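Side-chain contact in repressor protein C2 (Enterobacteria phage P22, PDB 2R1J), which keeps the phage dormant in its host's chromosome by binding the OR and OL operators and blocking transcription of the lytic genes: residues C[19-24]-C[34-39]. Numbering follows the deposited sequence.
Sequences IRQAAL and AISQWE. With nucleotides of chain B; nucleotides of chain A.
Gln21 and Glu39 meet across the helix-turn-helix of the repressor's N-terminal DNA-binding domain. Gln21, in the first turn of helix 21-28, is extended beyond CG and uses both amide N-H bonds as hydrogen-bond donors. NE2 donates to Glu39 OE1 at 2.9 Å, with the oxygen almost in the amide plane; the amide and carboxylate planes are 66° apart, and NE2 approaches OE1 from above the carboxylate plane. NE2 also donates to phosphate oxygen OP2 of DT4 of chain B, at 2.9 Å. With chi1 170° swinging OG away from its own backbone N, Ser36 donates to the same OP2 at 2.8 Å; Arg40 also bonds this hydroxyl. Gln21 N adds a nearly straight bond to OP2 of DT3 of chain B. On the inner side Leu24 crosses Ile35 at about a right angle, CD2 lying 3.9 Å from Ile35 CG2, and packs on Leu53 and Ala56 of helix 47-56. Trp38 NE1 donates to OP2 of DC13 of chain A. Salt bridges to Arg11 and Arg14 of helix 6-17 probably keep Glu39 ionised. Glutamine suits position 21 because one NH2 group serves two anionic oxygens, probably easing their repulsion and coupling the buried carboxylate to the operator backbone.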
# COMPACT_ATOMS: atom_id res chain seq x y z
N ILE C 19 -20.06 7.96 7.11
CA ILE C 19 -19.17 8.59 8.08
C ILE C 19 -18.49 9.77 7.42
O ILE C 19 -18.31 9.80 6.20
CB ILE C 19 -18.13 7.60 8.61
CG1 ILE C 19 -17.30 7.04 7.46
CG2 ILE C 19 -18.82 6.46 9.37
CD1 ILE C 19 -16.16 6.17 7.92
N ARG C 20 -18.13 10.77 8.22
CA ARG C 20 -17.49 11.98 7.71
C ARG C 20 -16.02 11.66 7.39
O ARG C 20 -15.51 10.60 7.77
CB ARG C 20 -17.56 13.10 8.75
CG ARG C 20 -16.96 12.75 10.12
CD ARG C 20 -16.91 13.95 11.04
NE ARG C 20 -16.34 13.61 12.35
CZ ARG C 20 -16.16 14.48 13.34
NH1 ARG C 20 -16.50 15.76 13.20
NH2 ARG C 20 -15.61 14.07 14.48
N GLN C 21 -15.36 12.55 6.66
CA GLN C 21 -13.95 12.34 6.30
C GLN C 21 -13.11 12.27 7.57
O GLN C 21 -12.18 11.46 7.67
CB GLN C 21 -13.43 13.47 5.41
CG GLN C 21 -14.03 13.48 4.02
CD GLN C 21 -13.44 14.55 3.12
OE1 GLN C 21 -13.03 15.62 3.58
NE2 GLN C 21 -13.40 14.29 1.82
N ALA C 22 -13.42 13.14 8.52
CA ALA C 22 -12.69 13.16 9.77
C ALA C 22 -12.83 11.83 10.51
O ALA C 22 -11.87 11.36 11.16
CB ALA C 22 -13.17 14.31 10.66
N ALA C 23 -14.00 11.20 10.42
CA ALA C 23 -14.19 9.93 11.10
C ALA C 23 -13.38 8.83 10.43
O ALA C 23 -12.82 7.97 11.11
CB ALA C 23 -15.70 9.55 11.13
N LEU C 24 -13.34 8.84 9.10
CA LEU C 24 -12.55 7.83 8.40
C LEU C 24 -11.06 8.07 8.73
O LEU C 24 -10.30 7.13 8.97
CB LEU C 24 -12.77 7.91 6.88
CG LEU C 24 -11.98 6.91 6.03
CD1 LEU C 24 -12.29 5.47 6.44
CD2 LEU C 24 -12.32 7.11 4.57
N ALA C 34 -6.07 14.48 4.58
CA ALA C 34 -5.50 13.40 3.80
C ALA C 34 -6.62 12.62 3.10
O ALA C 34 -6.51 12.23 1.95
CB ALA C 34 -4.69 12.47 4.69
N ILE C 35 -7.72 12.38 3.82
CA ILE C 35 -8.83 11.65 3.19
C ILE C 35 -9.34 12.45 1.99
O ILE C 35 -9.59 11.89 0.91
CB ILE C 35 -10.00 11.43 4.19
CG1 ILE C 35 -9.53 10.60 5.39
CG2 ILE C 35 -11.16 10.69 3.47
CD1 ILE C 35 -8.95 9.25 5.04
N SER C 36 -9.48 13.76 2.17
CA SER C 36 -9.94 14.65 1.11
C SER C 36 -9.01 14.60 -0.09
O SER C 36 -9.45 14.57 -1.24
CB SER C 36 -10.06 16.09 1.63
OG SER C 36 -10.28 16.99 0.57
N GLN C 37 -7.71 14.55 0.18
CA GLN C 37 -6.74 14.50 -0.90
C GLN C 37 -6.83 13.17 -1.67
O GLN C 37 -6.74 13.17 -2.89
CB GLN C 37 -5.33 14.73 -0.34
CG GLN C 37 -5.13 16.09 0.25
CD GLN C 37 -3.88 16.17 1.12
OE1 GLN C 37 -3.42 15.16 1.68
NE2 GLN C 37 -3.33 17.37 1.27
N TRP C 38 -7.01 12.05 -0.98
CA TRP C 38 -7.13 10.77 -1.65
C TRP C 38 -8.41 10.73 -2.49
O TRP C 38 -8.40 10.24 -3.62
CB TRP C 38 -7.19 9.61 -0.66
CG TRP C 38 -5.96 9.50 0.19
CD1 TRP C 38 -4.73 10.06 -0.06
CD2 TRP C 38 -5.86 8.81 1.43
NE1 TRP C 38 -3.86 9.77 0.98
CE2 TRP C 38 -4.53 9.00 1.91
CE3 TRP C 38 -6.75 8.06 2.19
CZ2 TRP C 38 -4.08 8.46 3.12
CZ3 TRP C 38 -6.32 7.52 3.40
CH2 TRP C 38 -4.99 7.72 3.86
N GLU C 39 -9.50 11.25 -1.93
CA GLU C 39 -10.78 11.18 -2.66
C GLU C 39 -10.78 12.00 -3.94
O GLU C 39 -11.41 11.60 -4.93
CB GLU C 39 -11.96 11.60 -1.77
CG GLU C 39 -12.07 10.73 -0.55
CD GLU C 39 -13.37 10.89 0.22
OE1 GLU C 39 -13.99 11.96 0.14
OE2 GLU C 39 -13.73 9.93 0.93
P DT B 3 -17.43 15.47 4.97
OP1 DT B 3 -18.11 14.50 4.07
OP2 DT B 3 -16.57 14.98 6.06
O5' DT B 3 -16.63 16.51 4.06
C5' DT B 3 -17.30 17.13 2.98
C4' DT B 3 -16.42 18.17 2.31
O4' DT B 3 -16.10 19.25 3.21
C3' DT B 3 -15.09 17.70 1.71
O3' DT B 3 -15.07 18.09 0.33
C2' DT B 3 -14.05 18.47 2.51
C1' DT B 3 -14.81 19.72 2.89
N1 DT B 3 -14.29 20.46 4.06
C2 DT B 3 -13.86 21.76 3.89
O2 DT B 3 -13.85 22.32 2.81
N3 DT B 3 -13.43 22.38 5.03
C4 DT B 3 -13.39 21.85 6.30
O4 DT B 3 -12.98 22.55 7.24
C5 DT B 3 -13.83 20.48 6.41
C7 DT B 3 -13.80 19.81 7.75
C6 DT B 3 -14.25 19.86 5.30
P DT B 4 -13.88 17.60 -0.64
OP1 DT B 4 -14.49 17.21 -1.93
OP2 DT B 4 -13.01 16.61 0.06
O5' DT B 4 -13.09 18.95 -0.91
C5' DT B 4 -13.81 20.10 -1.38
C4' DT B 4 -12.91 21.31 -1.45
O4' DT B 4 -12.56 21.77 -0.13
C3' DT B 4 -11.60 21.16 -2.22
O3' DT B 4 -11.45 22.33 -3.02
C2' DT B 4 -10.55 21.11 -1.12
C1' DT B 4 -11.16 22.01 -0.07
N1 DT B 4 -10.75 21.78 1.33
C2 DT B 4 -10.31 22.86 2.08
O2 DT B 4 -10.10 23.96 1.62
N3 DT B 4 -10.11 22.59 3.41
C4 DT B 4 -10.28 21.38 4.04
O4 DT B 4 -10.12 21.30 5.25
C5 DT B 4 -10.66 20.27 3.19
C7 DT B 4 -10.81 18.91 3.79
C6 DT B 4 -10.88 20.52 1.89
P DC A 13 -0.27 9.58 2.44
OP1 DC A 13 -0.57 8.17 2.72
OP2 DC A 13 -1.32 10.49 1.95
O5' DC A 13 0.21 10.16 3.83
C5' DC A 13 -0.51 11.18 4.50
C4' DC A 13 0.45 12.09 5.22
O4' DC A 13 1.17 12.86 4.20
C3' DC A 13 -0.28 13.13 6.06
O3' DC A 13 -0.36 12.78 7.42
C2' DC A 13 0.51 14.41 5.88
C1' DC A 13 1.42 14.18 4.68
N1 DC A 13 1.10 15.14 3.61
C2 DC A 13 1.71 16.40 3.64
O2 DC A 13 2.40 16.68 4.61
N3 DC A 13 1.50 17.28 2.64
C4 DC A 13 0.67 16.97 1.64
N4 DC A 13 0.52 17.86 0.64
C5 DC A 13 -0.01 15.71 1.60
C6 DC A 13 0.24 14.83 2.59